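PDB 6HUN: ribulose bisphosphate carboxylase from Hyperthermus butylicus DSM 5456, which probably fixes carbon dioxide onto ribulose 1,5-bisphosphate with the help of magnesium, giving two molecules of 3-phosphoglycerate, as part of an archaeal AMP degradation pathway. Local coordinates for residues P144-L147 / E148-G152; I227-A230 / E231-G235; I248-M251 / E252-K256; I55-A58 / A59-A63. All coordinates share one frame; numbering follows the deposited sequence.

Contact 1 (P144-L147 / E148-G152); sequences PSYL and ETFPG
The short helix 144-147 runs straight into a type I beta turn, Leu-147 to Phe-150, and Tyr-146 and Phe-150 pack against each other across this exit. Their rings form a T-shaped pair. The edge of Phe-150 points at the face of Tyr-146, with centroids 5.3 Å apart and planes at 84°. CE2 of Phe-150 lies above the rim of the tyrosine ring and comes within 3.8 Å of Tyr-146 CZ. The tyrosine ring reaches this place because its CG stands opposite the backbone N (chi1 -178°).

Thr-149 grips the carbonyl of Tyr-146 twice. Its OG1 donates to Tyr-146 O at 2.8 Å and lies in the carbonyl plane. Its N reaches the same Tyr-146 O at 3.0 Å from well above that plane. The first torsion of Thr-149 (68°) turns the hydroxyl back over its own backbone. The methyl CG2 meets Ser-145 O at 3.4 Å. The turn itself is closed by Phe-150 N to Leu-147 O, 3.1 Å.

OG1 of Thr-149 also bonds to the backbone N of Gly-113, and Phe-118 of helix 115-122 touches Tyr-146. The helix end is therefore held by two means. A threonine hydroxyl helps to satisfy a carbonyl at the last turn, and a buried edge-to-face pair packs Phe-150 back against the helix.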
ATOM      1  N   PRO A 144       7.173 -11.082 -22.066  1.00 43.63           N
ATOM      2  CA  PRO A 144       8.471 -10.416 -22.179  1.00 44.01           C
ATOM      3  C   PRO A 144       8.386  -8.950 -22.530  1.00 44.26           C
ATOM      4  O   PRO A 144       9.204  -8.169 -22.057  1.00 43.12           O
ATOM      5  CB  PRO A 144       9.177 -11.218 -23.311  1.00 47.61           C
ATOM      6  CG  PRO A 144       8.576 -12.548 -23.246  1.00 47.96           C
ATOM      7  CD  PRO A 144       7.141 -12.381 -22.752  1.00 46.10           C
ATOM      8  N   SER A 145       7.461  -8.550 -23.396  1.00 46.08           N
ATOM      9  CA  SER A 145       7.464  -7.178 -23.884  1.00 46.97           C
ATOM     10  C   SER A 145       7.025  -6.219 -22.796  1.00 48.21           C
ATOM     11  O   SER A 145       7.407  -5.044 -22.789  1.00 43.71           O
ATOM     12  CB  SER A 145       6.555  -7.068 -25.102  1.00 54.88           C
ATOM     13  OG  SER A 145       5.255  -7.493 -24.718  1.00 59.51           O
ATOM     14  N   TYR A 146       6.237  -6.710 -21.858  1.00 43.44           N
ATOM     15  CA  TYR A 146       5.866  -5.872 -20.744  1.00 38.36           C
ATOM     16  C   TYR A 146       6.883  -5.990 -19.611  1.00 38.39           C
ATOM     17  O   TYR A 146       7.262  -4.975 -19.005  1.00 35.49           O
ATOM     18  CB  TYR A 146       4.474  -6.289 -20.311  1.00 37.20           C
ATOM     19  CG  TYR A 146       3.886  -5.460 -19.162  1.00 34.50           C
ATOM     20  CD1 TYR A 146       3.879  -4.066 -19.181  1.00 38.65           C
ATOM     21  CD2 TYR A 146       3.353  -6.098 -18.077  1.00 40.64           C
ATOM     22  CE1 TYR A 146       3.315  -3.323 -18.101  1.00 35.49           C
ATOM     23  CE2 TYR A 146       2.801  -5.376 -17.002  1.00 35.58           C
ATOM     24  CZ  TYR A 146       2.780  -4.018 -17.024  1.00 33.63           C
ATOM     25  OH  TYR A 146       2.217  -3.391 -15.923  1.00 35.02           O
ATOM     26  N   LEU A 147       7.335  -7.223 -19.334  1.00 38.33           N
ATOM     27  CA  LEU A 147       8.280  -7.453 -18.241  1.00 33.64           C
ATOM     28  C   LEU A 147       9.561  -6.658 -18.464  1.00 37.35           C
ATOM     29  O   LEU A 147      10.100  -6.064 -17.532  1.00 32.70           O
ATOM     30  CB  LEU A 147       8.565  -8.953 -18.097  1.00 33.88           C
ATOM     31  CG  LEU A 147       9.492  -9.379 -16.971  1.00 35.97           C
ATOM     32  CD1 LEU A 147       8.851  -8.996 -15.629  1.00 28.97           C
ATOM     33  CD2 LEU A 147       9.763 -10.858 -16.964  1.00 37.37           C
ATOM     34  N   GLU A 148      10.024  -6.562 -19.719  1.00 38.79           N
ATOM     35  CA  GLU A 148      11.255  -5.815 -19.924  1.00 38.51           C
ATOM     36  C   GLU A 148      11.103  -4.303 -19.807  1.00 39.93           C
ATOM     37  O   GLU A 148      12.118  -3.612 -19.902  1.00 40.63           O
ATOM     38  CB  GLU A 148      11.866  -6.182 -21.298  1.00 42.15           C
ATOM     39  CG  GLU A 148      11.062  -5.742 -22.518  1.00 46.68           C
ATOM     40  CD  GLU A 148      11.648  -6.314 -23.843  1.00 59.70           C
ATOM     41  OE1 GLU A 148      12.329  -7.371 -23.808  1.00 61.03           O
ATOM     42  OE2 GLU A 148      11.444  -5.700 -24.921  1.00 67.33           O
ATOM     43  N   THR A 149       9.906  -3.722 -19.583  1.00 38.98           N
ATOM     44  CA  THR A 149       9.863  -2.297 -19.305  1.00 36.32           C
ATOM     45  C   THR A 149      10.243  -1.962 -17.862  1.00 37.73           C
ATOM     46  O   THR A 149      10.302  -0.777 -17.493  1.00 32.93           O
ATOM     47  CB  THR A 149       8.464  -1.743 -19.658  1.00 36.57           C
ATOM     48  OG1 THR A 149       7.447  -2.237 -18.767  1.00 34.18           O
ATOM     49  CG2 THR A 149       8.103  -2.145 -21.081  1.00 40.09           C
ATOM     50  N   PHE A 150      10.482  -2.984 -17.024  1.00 35.91           N
ATOM     51  CA  PHE A 150      10.859  -2.820 -15.641  1.00 29.70           C
ATOM     52  C   PHE A 150      12.354  -3.122 -15.482  1.00 30.05           C
ATOM     53  O   PHE A 150      12.913  -3.912 -16.261  1.00 33.50           O
ATOM     54  CB  PHE A 150      10.045  -3.771 -14.769  1.00 27.73           C
ATOM     55  CG  PHE A 150       8.589  -3.461 -14.793  1.00 29.01           C
ATOM     56  CD1 PHE A 150       8.060  -2.560 -13.849  1.00 28.60           C
ATOM     57  CD2 PHE A 150       7.749  -4.055 -15.712  1.00 28.59           C
ATOM     58  CE1 PHE A 150       6.704  -2.203 -13.867  1.00 33.84           C
ATOM     59  CE2 PHE A 150       6.356  -3.706 -15.736  1.00 28.30           C
ATOM     60  CZ  PHE A 150       5.842  -2.804 -14.795  1.00 32.86           C
ATOM     61  N   PRO A 151      13.063  -2.449 -14.558  1.00 33.37           N
ATOM     62  CA  PRO A 151      14.546  -2.602 -14.547  1.00 29.98           C
ATOM     63  C   PRO A 151      14.998  -3.875 -13.883  1.00 29.89           C
ATOM     64  O   PRO A 151      16.069  -4.409 -14.229  1.00 30.77           O
ATOM     65  CB  PRO A 151      15.040  -1.398 -13.727  1.00 30.74           C
ATOM     66  CG  PRO A 151      13.808  -1.040 -12.860  1.00 31.57           C
ATOM     67  CD  PRO A 151      12.623  -1.323 -13.721  1.00 33.63           C
ATOM     68  N   GLY A 152      14.220  -4.343 -12.912  1.00 28.74           N
ATOM     69  CA  GLY A 152      14.654  -5.423 -12.034  1.00 26.59           C
ATOM     70  C   GLY A 152      15.772  -4.955 -11.124  1.00 27.24           C
ATOM     71  O   GLY A 152      16.108  -3.756 -11.046  1.00 28.70           O
TER

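Contact 2 (I227-A230 / E231-G235); sequences IDRA and EKETG
Asp-228 and Lys-232 form the shorter of two salt bridges spaced i to i+4 near the C-terminal end of helix 216-234. Lys-232 NZ lies 2.6 Å from Asp-228 OD2 and uses the syn lone pair of that oxygen. The lysine chain is fully extended and runs back along the helix over Asp-228 O. The aspartate CG stands opposite its backbone N (chi1 177°), which turns the carboxylate toward the ammonium group. The second bridge is looser. Arg-229 NH1 and Glu-233 OE1 are 3.5 Å apart, with the two side chains side by side and their flat groups turned 45° from each other. Glu-233 OE1 also bonds to Tyr-192 OH, and the guanidinium makes a cation-pi contact with the Tyr-192 ring.

A water donates to Asp-228 OD1 at 2.5 Å and, weakly, to Glu-231 OE1. The other oxygen of Glu-231, OE2, accepts from the backbone N of Lys-238.

Among the hydrogen bonds to the backbone, Ala-230 O takes two from Thr-234, through N at 3.0 Å and through OG1 at 2.5 Å. They arrive from opposite faces of the carbonyl plane. Gly-235 then ends the helix with a positive phi (77°).

Van der Waals contact is slight: Ile-227 and Glu-231 lie side by side, with Ile-227 CG2 beside Glu-231 OE1. Ile-227 and Ala-230 touch Leu-195 of helix 184-196, the helix that also carries Tyr-192. Helix 216-234 itself is the crossover between barrel strands 201-203 and 239-243.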
ATOM      1  N   ILE A 227      31.833   0.788  10.611  1.00 54.90           N
ATOM      2  CA  ILE A 227      32.134  -0.110   9.493  1.00 53.61           C
ATOM      3  C   ILE A 227      33.613  -0.013   9.117  1.00 56.76           C
ATOM      4  O   ILE A 227      34.285  -1.037   8.919  1.00 57.38           O
ATOM      5  CB  ILE A 227      31.216   0.219   8.300  1.00 50.69           C
ATOM      6  CG1 ILE A 227      29.857  -0.476   8.507  1.00 47.41           C
ATOM      7  CG2 ILE A 227      31.782  -0.182   6.960  1.00 50.57           C
ATOM      8  CD1 ILE A 227      28.835  -0.182   7.376  1.00 44.56           C
ATOM      9  N   ASP A 228      34.124   1.215   9.001  1.00 58.95           N
ATOM     10  CA  ASP A 228      35.523   1.420   8.608  1.00 62.25           C
ATOM     11  C   ASP A 228      36.494   0.758   9.594  1.00 65.07           C
ATOM     12  O   ASP A 228      37.522   0.196   9.188  1.00 66.86           O
ATOM     13  CB  ASP A 228      35.789   2.930   8.469  1.00 64.38           C
ATOM     14  CG  ASP A 228      37.252   3.253   8.118  1.00 68.27           C
ATOM     15  OD1 ASP A 228      37.646   3.105   6.934  1.00 68.23           O
ATOM     16  OD2 ASP A 228      37.992   3.654   9.042  1.00 71.60           O
ATOM     17  N   ARG A 229      36.213   0.841  10.893  1.00 65.84           N
ATOM     18  CA  ARG A 229      37.043   0.136  11.850  1.00 68.53           C
ATOM     19  C   ARG A 229      36.976  -1.363  11.609  1.00 68.77           C
ATOM     20  O   ARG A 229      38.012  -2.018  11.423  1.00 68.83           O
ATOM     21  CB  ARG A 229      36.617   0.488  13.270  1.00 69.67           C
ATOM     22  CG  ARG A 229      36.748   1.974  13.549  1.00 71.90           C
ATOM     23  CD  ARG A 229      37.518   2.228  14.841  1.00 82.20           C
ATOM     24  NE  ARG A 229      36.694   1.913  16.014  1.00 87.72           N
ATOM     25  CZ  ARG A 229      37.050   1.084  16.999  1.00 84.37           C
ATOM     26  NH1 ARG A 229      38.218   0.449  16.958  1.00 79.98           N
ATOM     27  NH2 ARG A 229      36.214   0.870  18.018  1.00 83.83           N
ATOM     28  N   ALA A 230      35.751  -1.910  11.515  1.00 63.18           N
ATOM     29  CA  ALA A 230      35.581  -3.351  11.371  1.00 61.68           C
ATOM     30  C   ALA A 230      36.200  -3.888  10.089  1.00 61.50           C
ATOM     31  O   ALA A 230      36.755  -4.998  10.108  1.00 62.41           O
ATOM     32  CB  ALA A 230      34.098  -3.747  11.424  1.00 57.94           C
ATOM     33  N   GLU A 231      36.148  -3.135   8.987  1.00 60.68           N
ATOM     34  CA  GLU A 231      36.785  -3.607   7.761  1.00 61.00           C
ATOM     35  C   GLU A 231      38.309  -3.602   7.904  1.00 65.12           C
ATOM     36  O   GLU A 231      39.001  -4.462   7.349  1.00 66.13           O
ATOM     37  CB  GLU A 231      36.404  -2.736   6.594  1.00 59.68           C
ATOM     38  CG  GLU A 231      34.877  -2.901   6.192  1.00 55.52           C
ATOM     39  CD  GLU A 231      34.453  -1.916   5.124  1.00 54.49           C
ATOM     40  OE1 GLU A 231      34.888  -0.756   5.175  1.00 60.34           O
ATOM     41  OE2 GLU A 231      33.681  -2.294   4.227  1.00 57.58           O
ATOM     42  N   LYS A 232      38.832  -2.609   8.605  1.00 67.70           N
ATOM     43  CA  LYS A 232      40.289  -2.494   8.728  1.00 71.94           C
ATOM     44  C   LYS A 232      40.873  -3.566   9.637  1.00 73.77           C
ATOM     45  O   LYS A 232      42.016  -4.010   9.429  1.00 76.63           O
ATOM     46  CB  LYS A 232      40.625  -1.093   9.211  1.00 74.38           C
ATOM     47  CG  LYS A 232      40.629  -0.082   8.102  1.00 74.26           C
ATOM     48  CD  LYS A 232      40.671   1.325   8.657  1.00 76.21           C
ATOM     49  CE  LYS A 232      40.657   2.390   7.549  1.00 76.37           C
ATOM     50  NZ  LYS A 232      40.443   3.757   8.080  1.00 77.78           N
ATOM     51  N   GLU A 233      40.119  -3.986  10.646  1.00 72.45           N
ATOM     52  CA  GLU A 233      40.562  -4.998  11.598  1.00 74.28           C
ATOM     53  C   GLU A 233      40.320  -6.426  11.108  1.00 72.45           C
ATOM     54  O   GLU A 233      41.153  -7.301  11.332  1.00 74.78           O
ATOM     55  CB  GLU A 233      39.865  -4.756  12.937  1.00 74.17           C
ATOM     56  CG  GLU A 233      39.882  -3.289  13.304  1.00 75.55           C
ATOM     57  CD  GLU A 233      40.220  -3.032  14.749  1.00 78.82           C
ATOM     58  OE1 GLU A 233      39.375  -2.424  15.433  1.00 79.54           O
ATOM     59  OE2 GLU A 233      41.333  -3.434  15.193  1.00 83.40           O
ATOM     60  N   THR A 234      39.190  -6.686  10.448  1.00 68.55           N
ATOM     61  CA  THR A 234      38.847  -8.020   9.962  1.00 66.82           C
ATOM     62  C   THR A 234      39.410  -8.319   8.580  1.00 67.02           C
ATOM     63  O   THR A 234      39.603  -9.496   8.254  1.00 69.52           O
ATOM     64  CB  THR A 234      37.320  -8.201   9.875  1.00 63.23           C
ATOM     65  OG1 THR A 234      36.818  -7.227   8.947  1.00 60.75           O
ATOM     66  CG2 THR A 234      36.663  -8.022  11.236  1.00 62.56           C
ATOM     67  N   GLY A 235      39.679  -7.303   7.765  1.00 67.29           N
ATOM     68  CA  GLY A 235      39.963  -7.542   6.364  1.00 67.09           C
ATOM     69  C   GLY A 235      38.758  -7.840   5.488  1.00 65.37           C
ATOM     70  O   GLY A 235      38.941  -8.090   4.289  1.00 66.67           O
TER
HETATM   71  O   HOH W   1      35.782   2.497   5.392  1.00 56.25           O

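Contact 3 (I248-M251 / E252-K256); sequences IREM and EKRIK
Glu-250 stands between Lys-253 and Arg-254 and gives one carboxylate oxygen to each, forming a salt-bridge network on one turn of helix 248-260. The bend of its chain at chi2 (-56°) folds the carboxylate to where one oxygen meets each cation. OE1 of Glu-250 takes Arg-254 NH2 at 3.0 Å on its anti side. OE2 of Glu-250 meets Lys-253 NZ at 3.2 Å on its syn side. Neither donor lies in the carboxylate plane. The guanidinium is turned 57° from the carboxylate, and Glu-250 CB sits over the rim of one of its faces. Arg-254 NH2 is shared with Glu-111 of the second subunit, so the network reaches across the dimer.

Met-251 and Ile-255 lie side by side, with Met-251 CG 3.6 Å from Ile-255 CD1. Glu-252 stretches back past Ile-248, its OE2 3.6 Å from Ile-248 CG2. That oxygen bonds to His-280 NE2. A water links Glu-252 OE1 to Arg-249 O.

The helix joins barrel strands 239-243 and 265-269. Met-251 and Ile-255 rest on strand 265-269 and on helix 275-288, while Ile-248 and Arg-249 pack on His-280 of the second subunit.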
ATOM      1  N   ILE A 248       9.321  11.683  -0.240  1.00 32.48           N
ATOM      2  CA  ILE A 248      10.217  11.563  -1.406  1.00 32.12           C
ATOM      3  C   ILE A 248      11.434  12.499  -1.278  1.00 32.58           C
ATOM      4  O   ILE A 248      12.591  12.068  -1.440  1.00 35.10           O
ATOM      5  CB  ILE A 248       9.425  11.819  -2.716  1.00 33.12           C
ATOM      6  CG1 ILE A 248       8.363  10.701  -2.999  1.00 30.13           C
ATOM      7  CG2 ILE A 248      10.356  12.062  -3.937  1.00 34.82           C
ATOM      8  CD1 ILE A 248       8.885   9.173  -3.129  1.00 30.80           C
ATOM      9  N   ARG A 249      11.209  13.799  -1.025  1.00 32.49           N
ATOM     10  CA  ARG A 249      12.365  14.697  -0.928  1.00 37.95           C
ATOM     11  C   ARG A 249      13.329  14.287   0.198  1.00 38.80           C
ATOM     12  O   ARG A 249      14.571  14.347   0.023  1.00 39.71           O
ATOM     13  CB  ARG A 249      11.850  16.135  -0.788  1.00 37.39           C
ATOM     14  CG  ARG A 249      11.653  16.733  -2.168  1.00 44.98           C
ATOM     15  CD  ARG A 249      10.880  18.038  -2.196  1.00 56.62           C
ATOM     16  NE  ARG A 249      10.545  18.372  -3.581  1.00 65.12           N
ATOM     17  CZ  ARG A 249       9.771  19.387  -3.973  1.00 63.49           C
ATOM     18  NH1 ARG A 249       9.196  20.201  -3.084  1.00 62.93           N
ATOM     19  NH2 ARG A 249       9.559  19.566  -5.274  1.00 58.01           N
ATOM     20  N   GLU A 250      12.798  13.824   1.352  1.00 34.30           N
ATOM     21  CA  GLU A 250      13.718  13.389   2.415  1.00 35.30           C
ATOM     22  C   GLU A 250      14.437  12.101   2.027  1.00 35.56           C
ATOM     23  O   GLU A 250      15.638  11.920   2.361  1.00 36.85           O
ATOM     24  CB  GLU A 250      12.949  13.227   3.737  1.00 40.41           C
ATOM     25  CG  GLU A 250      12.726  14.550   4.531  1.00 49.36           C
ATOM     26  CD  GLU A 250      14.071  15.270   4.837  1.00 68.55           C
ATOM     27  OE1 GLU A 250      15.060  14.605   5.285  1.00 71.23           O
ATOM     28  OE2 GLU A 250      14.152  16.513   4.605  1.00 77.33           O
ATOM     29  N   MET A 251      13.745  11.193   1.313  1.00 34.09           N
ATOM     30  CA  MET A 251      14.401   9.944   0.889  1.00 37.51           C
ATOM     31  C   MET A 251      15.535  10.235  -0.087  1.00 37.19           C
ATOM     32  O   MET A 251      16.635   9.633  -0.008  1.00 36.92           O
ATOM     33  CB  MET A 251      13.379   9.014   0.228  1.00 38.20           C
ATOM     34  CG  MET A 251      14.021   7.692  -0.306  1.00 34.97           C
ATOM     35  SD  MET A 251      12.836   6.673  -1.183  1.00 31.66           S
ATOM     36  CE  MET A 251      12.714   7.544  -2.725  1.00 32.88           C
ATOM     37  N   GLU A 252      15.279  11.139  -1.039  1.00 32.52           N
ATOM     38  CA  GLU A 252      16.311  11.517  -2.015  1.00 41.77           C
ATOM     39  C   GLU A 252      17.564  12.017  -1.322  1.00 40.69           C
ATOM     40  O   GLU A 252      18.699  11.644  -1.694  1.00 38.00           O
ATOM     41  CB  GLU A 252      15.769  12.600  -2.974  1.00 44.41           C
ATOM     42  CG  GLU A 252      14.729  12.098  -3.972  1.00 43.56           C
ATOM     43  CD  GLU A 252      13.978  13.248  -4.660  1.00 46.34           C
ATOM     44  OE1 GLU A 252      14.032  14.394  -4.164  1.00 49.28           O
ATOM     45  OE2 GLU A 252      13.332  13.014  -5.711  1.00 47.15           O
ATOM     46  N   LYS A 253      17.405  12.863  -0.300  1.00 40.99           N
ATOM     47  CA  LYS A 253      18.599  13.357   0.399  1.00 42.10           C
ATOM     48  C   LYS A 253      19.317  12.231   1.126  1.00 39.88           C
ATOM     49  O   LYS A 253      20.559  12.220   1.222  1.00 41.81           O
ATOM     50  CB  LYS A 253      18.209  14.441   1.399  1.00 42.25           C
ATOM     51  CG  LYS A 253      17.651  15.695   0.725  1.00 49.57           C
ATOM     52  CD  LYS A 253      16.537  16.405   1.573  1.00 54.59           C
ATOM     53  CE  LYS A 253      17.119  17.602   2.316  1.00 63.17           C
ATOM     54  NZ  LYS A 253      16.071  18.455   2.962  1.00 64.45           N
ATOM     55  N   ARG A 254      18.547  11.310   1.714  1.00 38.28           N
ATOM     56  CA  ARG A 254      19.156  10.248   2.507  1.00 36.75           C
ATOM     57  C   ARG A 254      19.857   9.244   1.614  1.00 36.08           C
ATOM     58  O   ARG A 254      20.916   8.715   1.999  1.00 37.06           O
ATOM     59  CB  ARG A 254      18.103   9.568   3.407  1.00 37.14           C
ATOM     60  CG  ARG A 254      17.563  10.530   4.477  1.00 41.11           C
ATOM     61  CD  ARG A 254      16.290  10.072   5.251  1.00 34.77           C
ATOM     62  NE  ARG A 254      15.709  11.264   5.884  1.00 40.64           N
ATOM     63  CZ  ARG A 254      14.631  11.263   6.681  1.00 39.77           C
ATOM     64  NH1 ARG A 254      14.031  10.137   7.004  1.00 33.90           N
ATOM     65  NH2 ARG A 254      14.151  12.409   7.163  1.00 38.54           N
ATOM     66  N   ILE A 255      19.322   8.992   0.417  1.00 34.78           N
ATOM     67  CA  ILE A 255      19.997   8.085  -0.500  1.00 35.11           C
ATOM     68  C   ILE A 255      21.318   8.689  -0.957  1.00 37.49           C
ATOM     69  O   ILE A 255      22.344   7.984  -1.078  1.00 39.41           O
ATOM     70  CB  ILE A 255      19.101   7.746  -1.701  1.00 33.16           C
ATOM     71  CG1 ILE A 255      17.922   6.859  -1.242  1.00 30.11           C
ATOM     72  CG2 ILE A 255      19.934   7.040  -2.774  1.00 33.58           C
ATOM     73  CD1 ILE A 255      16.835   6.574  -2.333  1.00 29.11           C
ATOM     74  N   LYS A 256      21.337  10.009  -1.173  1.00 39.47           N
ATOM     75  CA  LYS A 256      22.609  10.639  -1.559  1.00 42.65           C
ATOM     76  C   LYS A 256      23.595  10.640  -0.396  1.00 44.27           C
ATOM     77  O   LYS A 256      24.790  10.372  -0.594  1.00 46.07           O
ATOM     78  CB  LYS A 256      22.361  12.064  -2.069  1.00 44.66           C
ATOM     79  CG  LYS A 256      23.650  12.779  -2.621  1.00 48.36           C
ATOM     80  CD  LYS A 256      23.244  14.084  -3.275  1.00 51.94           C
ATOM     81  CE  LYS A 256      24.497  14.979  -3.519  1.00 58.77           C
ATOM     82  NZ  LYS A 256      25.495  14.226  -4.304  1.00 63.00           N
TER
HETATM   83  O   HOH W   2      15.691  16.147  -2.018  1.00 43.14           O

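Contact 4 (I55-A58 / A59-A63); sequences IKDA and AGRIA
Asp-57 and Arg-61 make the one salt bridge within this turn of helix, with Asp-57 OD1 2.8 Å from Arg-61 NE. The bond is fairly straight, at 157° through the hydrogen. OD1 lies in the guanidinium plane, at its edge. The carboxylate does not share that plane: NE approaches from above it, and the two flat groups are turned 46° from each other. Arg-61 CD also touches Asp-57 OD1, at 3.5 Å.

The torsions place both groups. Asp-57 has its CG opposite the backbone N (chi1 -169°), which swings the carboxylate toward the next turn. Arg-61 is extended from CG to NE and passes Asp-57 O, with Arg-61 CG 3.5 Å from that oxygen. The same oxygen accepts from Arg-61 N, so the pair is joined through backbone and side chain.

These residues belong to helix 55-65 of the N-terminal domain, which packs on a mixed beta sheet. Along the helix, Ala-59 CB touches Ile-55 O one turn back, at 3.2 Å, and Gly-60 N bonds to Lys-56 O at 3.0 Å. Ile-62 N follows the same pattern, bonding to Ala-58 O at 2.9 Å, and its CG1 lies against that oxygen.

Asp-57 N, near the start of the helix, bonds to Ser-54 OG. Further out, Ile-55 and Ala-59 press on Val-101 and Phe-91 of the sheet, and Ile-62 on Phe-45 and Val-47. Lys-56 leaves the helix to pair with Glu-32 and makes a cation-pi contact with Phe-91.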
ATOM      1  N   ILE A  55     -20.403 -17.836 -10.678  1.00 47.95           N
ATOM      2  CA  ILE A  55     -18.966 -17.603 -10.862  1.00 42.83           C
ATOM      3  C   ILE A  55     -18.706 -16.939 -12.202  1.00 44.75           C
ATOM      4  O   ILE A  55     -17.835 -16.058 -12.333  1.00 46.62           O
ATOM      5  CB  ILE A  55     -18.144 -18.904 -10.704  1.00 41.33           C
ATOM      6  CG1 ILE A  55     -16.657 -18.622 -10.872  1.00 39.35           C
ATOM      7  CG2 ILE A  55     -18.521 -19.965 -11.753  1.00 44.89           C
ATOM      8  CD1 ILE A  55     -16.134 -17.492  -9.893  1.00 35.91           C
ATOM      9  N   LYS A  56     -19.472 -17.322 -13.218  1.00 45.10           N
ATOM     10  CA  LYS A  56     -19.293 -16.693 -14.512  1.00 46.48           C
ATOM     11  C   LYS A  56     -19.638 -15.220 -14.449  1.00 45.74           C
ATOM     12  O   LYS A  56     -18.951 -14.398 -15.063  1.00 45.41           O
ATOM     13  CB  LYS A  56     -20.146 -17.407 -15.546  1.00 50.64           C
ATOM     14  CG  LYS A  56     -19.512 -18.686 -15.942  1.00 54.57           C
ATOM     15  CD  LYS A  56     -19.955 -18.973 -17.340  1.00 60.29           C
ATOM     16  CE  LYS A  56     -18.906 -19.734 -18.048  1.00 65.98           C
ATOM     17  NZ  LYS A  56     -18.362 -20.823 -17.179  1.00 69.78           N
ATOM     18  N   ASP A  57     -20.714 -14.877 -13.729  1.00 45.74           N
ATOM     19  CA  ASP A  57     -21.077 -13.476 -13.524  1.00 45.02           C
ATOM     20  C   ASP A  57     -19.967 -12.727 -12.774  1.00 43.63           C
ATOM     21  O   ASP A  57     -19.536 -11.642 -13.192  1.00 43.22           O
ATOM     22  CB  ASP A  57     -22.390 -13.405 -12.756  1.00 48.35           C
ATOM     23  CG  ASP A  57     -22.984 -12.002 -12.712  1.00 60.59           C
ATOM     24  OD1 ASP A  57     -22.304 -11.043 -13.127  1.00 63.30           O
ATOM     25  OD2 ASP A  57     -24.156 -11.861 -12.267  1.00 67.12           O
ATOM     26  N   ALA A  58     -19.514 -13.284 -11.641  1.00 43.78           N
ATOM     27  CA  ALA A  58     -18.446 -12.632 -10.882  1.00 39.86           C
ATOM     28  C   ALA A  58     -17.219 -12.443 -11.757  1.00 37.87           C
ATOM     29  O   ALA A  58     -16.614 -11.372 -11.761  1.00 35.21           O
ATOM     30  CB  ALA A  58     -18.100 -13.457  -9.645  1.00 36.67           C
ATOM     31  N   ALA A  59     -16.902 -13.453 -12.582  1.00 41.50           N
ATOM     32  CA  ALA A  59     -15.671 -13.417 -13.363  1.00 38.34           C
ATOM     33  C   ALA A  59     -15.737 -12.366 -14.463  1.00 39.30           C
ATOM     34  O   ALA A  59     -14.732 -11.707 -14.747  1.00 37.43           O
ATOM     35  CB  ALA A  59     -15.360 -14.796 -13.957  1.00 43.45           C
ATOM     36  N   GLY A  60     -16.889 -12.206 -15.116  1.00 41.24           N
ATOM     37  CA  GLY A  60     -17.000 -11.156 -16.119  1.00 43.03           C
ATOM     38  C   GLY A  60     -16.967  -9.773 -15.503  1.00 45.00           C
ATOM     39  O   GLY A  60     -16.434  -8.831 -16.096  1.00 41.32           O
ATOM     40  N   ARG A  61     -17.518  -9.631 -14.299  1.00 39.32           N
ATOM     41  CA  ARG A  61     -17.429  -8.348 -13.620  1.00 41.82           C
ATOM     42  C   ARG A  61     -16.003  -8.020 -13.268  1.00 34.78           C
ATOM     43  O   ARG A  61     -15.593  -6.872 -13.411  1.00 37.33           O
ATOM     44  CB  ARG A  61     -18.292  -8.332 -12.366  1.00 38.33           C
ATOM     45  CG  ARG A  61     -19.793  -8.155 -12.662  1.00 39.09           C
ATOM     46  CD  ARG A  61     -20.584  -8.520 -11.442  1.00 50.01           C
ATOM     47  NE  ARG A  61     -22.002  -8.577 -11.755  1.00 55.19           N
ATOM     48  CZ  ARG A  61     -22.840  -7.588 -11.480  1.00 58.90           C
ATOM     49  NH1 ARG A  61     -22.374  -6.497 -10.886  1.00 56.66           N
ATOM     50  NH2 ARG A  61     -24.130  -7.684 -11.818  1.00 60.63           N
ATOM     51  N   ILE A  62     -15.233  -9.016 -12.790  1.00 33.60           N
ATOM     52  CA  ILE A  62     -13.812  -8.796 -12.516  1.00 34.50           C
ATOM     53  C   ILE A  62     -13.081  -8.392 -13.797  1.00 32.82           C
ATOM     54  O   ILE A  62     -12.327  -7.416 -13.814  1.00 32.41           O
ATOM     55  CB  ILE A  62     -13.176 -10.045 -11.884  1.00 29.90           C
ATOM     56  CG1 ILE A  62     -13.719 -10.301 -10.455  1.00 33.05           C
ATOM     57  CG2 ILE A  62     -11.616  -9.914 -11.848  1.00 33.91           C
ATOM     58  CD1 ILE A  62     -13.340 -11.721  -9.986  1.00 36.10           C
ATOM     59  N   ALA A  63     -13.305  -9.127 -14.890  1.00 35.02           N
ATOM     60  CA  ALA A  63     -12.604  -8.815 -16.134  1.00 43.70           C
ATOM     61  C   ALA A  63     -12.946  -7.408 -16.637  1.00 37.85           C
ATOM     62  O   ALA A  63     -12.059  -6.684 -17.100  1.00 37.78           O
ATOM     63  CB  ALA A  63     -12.925  -9.872 -17.216  1.00 39.84           C
TER

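In the fold
The four contacts are all local and do not touch one another. Contacts 2 and 3 belong to successive crossover helices of the barrel, their centres about 27 Å apart. Contact 4 lies on a helix packed against the N-terminal sheet, its centre about 60 Å from that of contact 2. Contact 1 is the most central and follows strand 132-141 of that sheet. Contact 2 is nearest to surface, with two of nine touching residues buried. Contacts 3 and 4 have four of eight buried, and contact 4 has none fully exposed. Contact 1 relies on an aromatic pair and backbone bonds, whereas the others carry salt bridges. Only contact 3 meets the second subunit, where Arg-254 also pairs with Glu-111.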